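Local coordinates for protein SM80.1 Vicilin (Solanum melongena, PDB 5VF5) that probably serves as a seed storage globulin of the 7S vicilin class, a two-cupin protein that binds a copper ion, at residues A[46-51]-A[130-135]; A[10-15]-A[40-45]. All coordinates share one frame; numbering follows the deposited sequence.

Contact 1: A[46-51]-A[130-135]; sequences IEKFRV and NAPGQV
R50 and G133 make the polar joint of this contact. The NH1 of R50 donates to the O of G133 at 2.8 Å, with an N-H...O angle of 160°; the acceptor lies only 4° out of the guanidinium plane, so the bond runs off the edge of the flat group. The R50 chain bends at chi2 (-68°), bringing CD to 3.3 Å from that same O of G133. V135 sends CG2 to CG of R50 at 4.0 Å, the two side chains sliding past each other in opposite directions. A water accepts from R50 NH1 and, weakly, from the backbone N of V135. The guanidinium is held from its other end as well, since NH2 donates to the backbone O of L33.

The closest backbone approach is E47 O to CA of G133, 3.1 Å, within the type II turn from A131 to Q134. G133 has a positive phi, and a CB there would run into that oxygen.

Toward solvent the fit becomes looser. The carboxylate carbon CD of E47 comes to 3.9 Å from CB of P132, and CG of K48 to 4.1 Å from the same CB, both chains extended and meeting the exposed proline obliquely. K35 forms a salt bridge with E47 and also donates to the O of P132, so one lysine bonds to both sides of the contact. The arrangement joins two turns at one end of the neighbouring antiparallel strands 49-56 and 120-128, within the beta-sheet framework of the cupin fold.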
ATOM      1  N   ILE A  46      14.807   0.366  -1.559  1.00 12.24           N
ATOM      2  CA  ILE A  46      13.459   0.449  -2.097  1.00 12.19           C
ATOM      3  C   ILE A  46      13.242   1.701  -2.940  1.00 12.00           C
ATOM      4  O   ILE A  46      12.098   2.096  -3.157  1.00 11.65           O
ATOM      5  CB  ILE A  46      12.391   0.294  -0.996  1.00 13.33           C
ATOM      6  CG1 ILE A  46      12.412   1.444   0.018  1.00 12.60           C
ATOM      7  CG2 ILE A  46      12.535  -1.062  -0.344  1.00 13.50           C
ATOM      8  CD1 ILE A  46      11.204   1.433   0.958  1.00 13.55           C
ATOM      9  N   GLU A  47      14.332   2.291  -3.437  1.00 11.83           N
ATOM     10  CA  GLU A  47      14.261   3.576  -4.163  0.70 12.82           C
ATOM     11  C   GLU A  47      13.293   3.623  -5.372  1.00 12.08           C
ATOM     12  O   GLU A  47      12.758   4.654  -5.735  1.00 13.58           O
ATOM     13  CB  GLU A  47      15.656   4.015  -4.654  0.70 15.38           C
ATOM     14  CG  GLU A  47      15.692   5.326  -5.426  0.70 17.06           C
ATOM     15  CD  GLU A  47      17.062   5.695  -5.988  0.70 21.11           C
ATOM     16  OE1 GLU A  47      17.912   4.795  -6.183  0.70 23.45           O
ATOM     17  OE2 GLU A  47      17.286   6.909  -6.281  0.70 22.91           O
ATOM     18  N   LYS A  48      13.118   2.432  -5.988  1.00 10.20           N
ATOM     19  CA  LYS A  48      12.275   2.397  -7.195  1.00 11.44           C
ATOM     20  C   LYS A  48      10.781   2.436  -6.904  1.00  9.53           C
ATOM     21  O   LYS A  48       9.961   2.617  -7.844  1.00 11.54           O
ATOM     22  CB  LYS A  48      12.626   1.235  -8.112  1.00 11.62           C
ATOM     23  CG  LYS A  48      13.982   1.364  -8.785  1.00 15.55           C
ATOM     24  CD  LYS A  48      14.258   0.201  -9.722  1.00 19.11           C
ATOM     25  CE  LYS A  48      15.556   0.402 -10.470  1.00 24.91           C
ATOM     26  NZ  LYS A  48      15.799  -0.743 -11.376  1.00 30.34           N
ATOM     27  N   PHE A  49      10.414   2.255  -5.628  1.00  9.43           N
ATOM     28  CA  PHE A  49       9.019   2.091  -5.276  1.00  9.80           C
ATOM     29  C   PHE A  49       8.419   3.392  -4.741  1.00  9.88           C
ATOM     30  O   PHE A  49       9.093   4.188  -4.070  1.00 11.44           O
ATOM     31  CB  PHE A  49       8.843   0.980  -4.271  1.00 10.59           C
ATOM     32  CG  PHE A  49       9.075  -0.397  -4.829  1.00 10.94           C
ATOM     33  CD1 PHE A  49       8.057  -1.080  -5.431  1.00 12.46           C
ATOM     34  CD2 PHE A  49      10.340  -0.957  -4.802  1.00 11.25           C
ATOM     35  CE1 PHE A  49       8.267  -2.330  -5.977  1.00 14.05           C
ATOM     36  CE2 PHE A  49      10.558  -2.212  -5.357  1.00 13.82           C
ATOM     37  CZ  PHE A  49       9.516  -2.898  -5.908  1.00 13.89           C
ATOM     38  N   ARG A  50       7.157   3.624  -5.065  1.00 10.22           N
ATOM     39  CA  ARG A  50       6.406   4.738  -4.511  1.00 10.82           C
ATOM     40  C   ARG A  50       5.110   4.219  -3.956  1.00 10.37           C
ATOM     41  O   ARG A  50       4.513   3.282  -4.550  1.00 11.18           O
ATOM     42  CB  ARG A  50       6.138   5.783  -5.567  1.00 10.42           C
ATOM     43  CG  ARG A  50       7.374   6.402  -6.213  1.00 10.83           C
ATOM     44  CD  ARG A  50       8.190   7.272  -5.273  1.00 10.47           C
ATOM     45  NE  ARG A  50       7.535   8.539  -4.997  1.00 10.48           N
ATOM     46  CZ  ARG A  50       7.551   9.606  -5.798  1.00 11.13           C
ATOM     47  NH1 ARG A  50       8.183   9.559  -6.976  1.00 13.02           N
ATOM     48  NH2 ARG A  50       6.929  10.723  -5.428  1.00 12.87           N
ATOM     49  N   VAL A  51       4.570   4.882  -2.938  1.00  9.69           N
ATOM     50  CA  VAL A  51       3.224   4.612  -2.492  1.00  9.42           C
ATOM     51  C   VAL A  51       2.367   5.828  -2.609  1.00  9.78           C
ATOM     52  O   VAL A  51       2.853   6.963  -2.454  1.00  9.59           O
ATOM     53  CB  VAL A  51       3.099   3.966  -1.080  1.00 11.31           C
ATOM     54  CG1 VAL A  51       3.700   2.570  -1.063  1.00 12.49           C
ATOM     55  CG2 VAL A  51       3.672   4.829  -0.005  1.00 11.97           C
ATOM     56  N   ASN A 130      11.412   4.094 -15.525  1.00 12.33           N
ATOM     57  CA  ASN A 130      12.271   5.142 -16.047  1.00 13.08           C
ATOM     58  C   ASN A 130      13.325   5.495 -15.010  1.00 12.57           C
ATOM     59  O   ASN A 130      13.951   4.566 -14.502  1.00 14.61           O
ATOM     60  CB  ASN A 130      11.452   6.316 -16.590  1.00 12.21           C
ATOM     61  CG  ASN A 130      10.662   5.946 -17.835  1.00 11.53           C
ATOM     62  OD1 ASN A 130      11.202   5.263 -18.725  1.00 14.25           O
ATOM     63  ND2 ASN A 130       9.417   6.445 -17.950  1.00 11.14           N
ATOM     64  N   ALA A 131      13.527   6.762 -14.650  1.00 13.68           N
ATOM     65  CA  ALA A 131      14.527   7.037 -13.627  1.00 15.43           C
ATOM     66  C   ALA A 131      14.057   6.418 -12.292  1.00 13.27           C
ATOM     67  O   ALA A 131      12.847   6.389 -12.011  1.00 13.66           O
ATOM     68  CB  ALA A 131      14.737   8.519 -13.487  1.00 19.20           C
ATOM     69  N   PRO A 132      14.988   5.907 -11.480  1.00 13.38           N
ATOM     70  CA  PRO A 132      14.571   5.216 -10.269  1.00 13.55           C
ATOM     71  C   PRO A 132      13.662   6.039  -9.382  1.00 13.01           C
ATOM     72  O   PRO A 132      13.994   7.180  -8.965  1.00 15.13           O
ATOM     73  CB  PRO A 132      15.910   4.866  -9.597  1.00 15.35           C
ATOM     74  CG  PRO A 132      16.776   4.578 -10.780  1.00 17.51           C
ATOM     75  CD  PRO A 132      16.425   5.708 -11.721  1.00 15.53           C
ATOM     76  N   GLY A 133      12.515   5.438  -9.086  1.00 11.80           N
ATOM     77  CA  GLY A 133      11.555   6.068  -8.189  1.00 11.99           C
ATOM     78  C   GLY A 133      10.673   7.112  -8.832  1.00 12.04           C
ATOM     79  O   GLY A 133       9.774   7.615  -8.155  1.00 14.24           O
ATOM     80  N   GLN A 134      10.887   7.459 -10.099  1.00 11.60           N
ATOM     81  CA  GLN A 134      10.092   8.495 -10.765  0.50 13.94           C
ATOM     82  C   GLN A 134       8.900   7.826 -11.419  1.00 14.27           C
ATOM     83  O   GLN A 134       9.071   7.012 -12.307  1.00 18.39           O
ATOM     84  CB  GLN A 134      10.933   9.265 -11.809  0.50 16.60           C
ATOM     85  CG  GLN A 134      11.825  10.344 -11.184  0.50 19.20           C
ATOM     86  CD  GLN A 134      12.623  11.204 -12.175  0.50 22.85           C
ATOM     87  OE1 GLN A 134      12.456  11.152 -13.413  0.50 24.79           O
ATOM     88  NE2 GLN A 134      13.516  11.996 -11.621  0.50 31.23           N
ATOM     89  N   VAL A 135       7.697   8.148 -10.959  1.00 14.66           N
ATOM     90  CA  VAL A 135       6.455   7.635 -11.546  1.00 14.02           C
ATOM     91  C   VAL A 135       5.534   8.831 -11.825  1.00 16.85           C
ATOM     92  O   VAL A 135       5.184   9.593 -10.929  1.00 20.03           O
ATOM     93  CB  VAL A 135       5.727   6.680 -10.582  0.60 15.73           C
ATOM     94  CG1 VAL A 135       4.505   6.031 -11.261  0.60 15.18           C
ATOM     95  CG2 VAL A 135       6.681   5.631 -10.031  0.60 19.09           C
TER
HETATM   96  O   HOH W   1       8.095  11.184  -9.697  1.00 20.76           O

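Contact 2: A[10-15]-A[40-45]; sequences VPYLFK and SQLLRG
F14 and L43 reach toward each other tip to tip: the ring atom CZ of F14 stands 3.6 Å from CD1 of L43, and that methyl lies near the ring plane, meeting the edge of the phenyl. The other branch of L43 serves a second ring. CD2 of L43 sits 4.0 Å from CD1 of Y12, again at the ring edge, while the two side chains cross obliquely. One leucine is thus forked between two aromatic edges; its CG is anti to the carbonyl carbon (chi1 -62°), and the methyls beyond it reach the two rings.

L42 meets the far end of Y12 instead. The side chains cross at about a right angle, with CD1 of L42 3.8 Å from OH of Y12. The same methyl approaches CG of P11 at 4.1 Å, and P11 puts its CB 3.8 Å from CB of S40, just ahead of the 3-10 segment 41-45. There the OG of S40, anti to its own backbone N (chi1 180°), accepts from the N of L42 at 3.0 Å in an ST turn, so its polar atom is used within the segment.

The F14 ring also packs edge-to-face with the ring of F36. Y12 also packs on M279 and C281, and the nearest atom of its side chain is about 3 Å from the copper ion bound by C281, H283 and H325. The side-chain contacts between the two segments are apolar, without a hydrogen bond; the chemistry therefore implies hydrophobic cohesion, buried at Y12, F14 and L43 beside a metal site of the second cupin domain, and more exposed at P11, S40 and L42.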
ATOM      1  N   VAL A  10      12.785  10.222  12.665  1.00 27.45           N
ATOM      2  CA  VAL A  10      12.691   8.753  12.486  1.00 24.05           C
ATOM      3  C   VAL A  10      12.519   8.524  10.994  1.00 19.23           C
ATOM      4  O   VAL A  10      11.418   8.756  10.457  1.00 19.11           O
ATOM      5  CB  VAL A  10      11.468   8.160  13.234  1.00 23.27           C
ATOM      6  CG1 VAL A  10      11.245   6.682  12.919  1.00 21.54           C
ATOM      7  CG2 VAL A  10      11.616   8.381  14.725  1.00 27.82           C
ATOM      8  N   PRO A  11      13.580   8.044  10.320  1.00 17.37           N
ATOM      9  CA  PRO A  11      13.576   8.068   8.878  1.00 17.74           C
ATOM     10  C   PRO A  11      12.597   7.088   8.255  1.00 16.40           C
ATOM     11  O   PRO A  11      12.246   7.278   7.102  1.00 18.37           O
ATOM     12  CB  PRO A  11      15.015   7.677   8.507  1.00 21.80           C
ATOM     13  CG  PRO A  11      15.524   6.945   9.677  1.00 25.81           C
ATOM     14  CD  PRO A  11      14.912   7.672  10.840  1.00 19.33           C
ATOM     15  N   TYR A  12      12.170   6.096   9.027  1.00 14.22           N
ATOM     16  CA  TYR A  12      11.250   5.102   8.533  1.00 13.58           C
ATOM     17  C   TYR A  12       9.792   5.519   8.589  1.00 12.93           C
ATOM     18  O   TYR A  12       8.926   4.843   8.035  1.00 11.68           O
ATOM     19  CB  TYR A  12      11.422   3.833   9.352  1.00 14.36           C
ATOM     20  CG  TYR A  12      12.824   3.295   9.397  1.00 17.03           C
ATOM     21  CD1 TYR A  12      13.496   2.976   8.250  1.00 17.60           C
ATOM     22  CD2 TYR A  12      13.489   3.144  10.596  1.00 23.63           C
ATOM     23  CE1 TYR A  12      14.812   2.511   8.280  1.00 20.65           C
ATOM     24  CE2 TYR A  12      14.786   2.667  10.636  1.00 26.95           C
ATOM     25  CZ  TYR A  12      15.419   2.320   9.469  1.00 22.28           C
ATOM     26  OH  TYR A  12      16.721   1.857   9.499  1.00 30.78           O
ATOM     27  N   LEU A  13       9.469   6.591   9.305  1.00 11.70           N
ATOM     28  CA  LEU A  13       8.116   7.058   9.518  1.00 12.40           C
ATOM     29  C   LEU A  13       7.793   8.156   8.530  1.00 13.49           C
ATOM     30  O   LEU A  13       8.560   9.131   8.416  1.00 15.96           O
ATOM     31  CB  LEU A  13       8.012   7.610  10.932  1.00 14.33           C
ATOM     32  CG  LEU A  13       6.702   8.288  11.308  1.00 17.02           C
ATOM     33  CD1 LEU A  13       5.572   7.283  11.279  1.00 15.89           C
ATOM     34  CD2 LEU A  13       6.817   8.881  12.703  1.00 20.21           C
ATOM     35  N   PHE A  14       6.656   8.032   7.850  1.00 13.27           N
ATOM     36  CA  PHE A  14       6.206   9.012   6.854  1.00 12.77           C
ATOM     37  C   PHE A  14       4.795   9.377   7.234  1.00 13.41           C
ATOM     38  O   PHE A  14       3.835   8.644   6.978  1.00 14.46           O
ATOM     39  CB  PHE A  14       6.257   8.456   5.439  1.00 14.89           C
ATOM     40  CG  PHE A  14       7.648   8.120   4.953  1.00 15.30           C
ATOM     41  CD1 PHE A  14       8.288   6.989   5.354  1.00 14.66           C
ATOM     42  CD2 PHE A  14       8.334   8.995   4.105  1.00 20.25           C
ATOM     43  CE1 PHE A  14       9.594   6.703   4.950  1.00 15.55           C
ATOM     44  CE2 PHE A  14       9.616   8.696   3.660  1.00 21.21           C
ATOM     45  CZ  PHE A  14      10.263   7.559   4.103  1.00 18.91           C
ATOM     46  N   LYS A  15       4.647  10.501   7.905  1.00 15.76           N
ATOM     47  CA  LYS A  15       3.343  10.955   8.312  1.00 13.69           C
ATOM     48  C   LYS A  15       2.434  11.248   7.092  1.00 14.30           C
ATOM     49  O   LYS A  15       2.914  11.626   6.014  1.00 14.03           O
ATOM     50  CB  LYS A  15       3.478  12.176   9.209  1.00 17.70           C
ATOM     51  CG  LYS A  15       4.159  11.856  10.537  1.00 20.38           C
ATOM     52  CD  LYS A  15       3.302  11.038  11.474  1.00 18.86           C
ATOM     53  CE  LYS A  15       2.089  11.830  11.867  1.00 20.49           C
ATOM     54  NZ  LYS A  15       1.193  11.058  12.765  1.00 23.51           N
ATOM     55  N   SER A  40      16.655  10.004   3.641  1.00 26.09           N
ATOM     56  CA  SER A  40      17.600   9.008   4.149  1.00 21.57           C
ATOM     57  C   SER A  40      18.026   7.962   3.092  1.00 18.50           C
ATOM     58  O   SER A  40      17.206   7.292   2.420  1.00 21.15           O
ATOM     59  CB  SER A  40      17.032   8.247   5.350  1.00 25.01           C
ATOM     60  OG  SER A  40      17.988   7.279   5.817  1.00 23.15           O
ATOM     61  N   GLN A  41      19.327   7.747   3.031  1.00 18.50           N
ATOM     62  CA  GLN A  41      19.890   6.716   2.192  1.00 16.77           C
ATOM     63  C   GLN A  41      19.664   5.340   2.754  1.00 16.00           C
ATOM     64  O   GLN A  41      19.920   4.387   2.033  1.00 17.93           O
ATOM     65  CB  GLN A  41      21.378   6.986   1.970  1.00 23.91           C
ATOM     66  CG  GLN A  41      21.623   8.246   1.136  1.00 28.54           C
ATOM     67  CD  GLN A  41      21.017   8.155  -0.258  1.00 36.28           C
ATOM     68  OE1 GLN A  41      21.456   7.354  -1.068  1.00 52.94           O
ATOM     69  NE2 GLN A  41      19.988   8.959  -0.531  1.00 40.79           N
ATOM     70  N   LEU A  42      19.125   5.216   3.991  1.00 16.50           N
ATOM     71  CA  LEU A  42      18.828   3.889   4.552  1.00 16.38           C
ATOM     72  C   LEU A  42      17.766   3.185   3.737  1.00 15.70           C
ATOM     73  O   LEU A  42      17.650   1.948   3.803  1.00 17.83           O
ATOM     74  CB  LEU A  42      18.333   3.980   5.990  1.00 17.87           C
ATOM     75  CG  LEU A  42      19.408   4.429   6.984  1.00 23.01           C
ATOM     76  CD1 LEU A  42      18.728   4.789   8.275  1.00 24.47           C
ATOM     77  CD2 LEU A  42      20.421   3.322   7.222  1.00 31.15           C
ATOM     78  N   LEU A  43      16.955   3.957   3.008  1.00 14.94           N
ATOM     79  CA  LEU A  43      15.894   3.416   2.159  1.00 13.41           C
ATOM     80  C   LEU A  43      16.266   3.247   0.679  1.00 13.42           C
ATOM     81  O   LEU A  43      15.383   2.962  -0.144  1.00 12.99           O
ATOM     82  CB  LEU A  43      14.657   4.286   2.332  1.00 16.53           C
ATOM     83  CG  LEU A  43      14.137   4.269   3.776  1.00 21.71           C
ATOM     84  CD1 LEU A  43      12.863   5.065   3.883  1.00 28.04           C
ATOM     85  CD2 LEU A  43      13.857   2.872   4.315  1.00 25.48           C
ATOM     86  N   ARG A  44      17.555   3.299   0.359  1.00 13.63           N
ATOM     87  CA  ARG A  44      18.019   3.100  -1.024  0.70 14.76           C
ATOM     88  C   ARG A  44      17.593   1.750  -1.667  1.00 13.17           C
ATOM     89  O   ARG A  44      17.428   1.583  -2.887  1.00 16.79           O
ATOM     90  CB  ARG A  44      19.538   3.216  -1.118  0.70 20.37           C
ATOM     91  CG  ARG A  44      20.117   4.499  -1.658  0.70 27.82           C
ATOM     92  CD  ARG A  44      21.643   4.372  -1.795  0.70 26.95           C
ATOM     93  NE  ARG A  44      22.042   3.705  -3.026  0.70 26.72           N
ATOM     94  CZ  ARG A  44      23.192   3.057  -3.245  0.70 24.32           C
ATOM     95  NH1 ARG A  44      24.116   2.927  -2.299  0.70 23.67           N
ATOM     96  NH2 ARG A  44      23.392   2.477  -4.428  0.70 22.53           N
ATOM     97  N   GLY A  45      17.447   0.759  -0.786  1.00 13.75           N
ATOM     98  CA  GLY A  45      17.026  -0.583  -1.220  1.00 13.84           C
ATOM     99  C   GLY A  45      15.626  -0.668  -1.794  1.00 14.22           C
ATOM    100  O   GLY A  45      15.280  -1.646  -2.443  1.00 16.69           O
TER

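Contact 2 closes before contact 1 opens: residues 40-45 run directly into 46-51, so one continuous piece of chain serves both, although the contacts do not otherwise touch and their centres lie about 14 Å apart. Their sheets differ. Residues 10-15 contain strand 13-14, an outer strand of the seven-stranded sheet that includes 318-321, whereas 49-51 begins strand 49-56 of the six-stranded sheet, beside 120-128. The shared piece therefore passes from the neighbourhood of the second cupin sheet into the first, and I46 and F49 touch I344 of strand 337-344. This is consistent with the close pairing of two cupin domains expected in a vicilin.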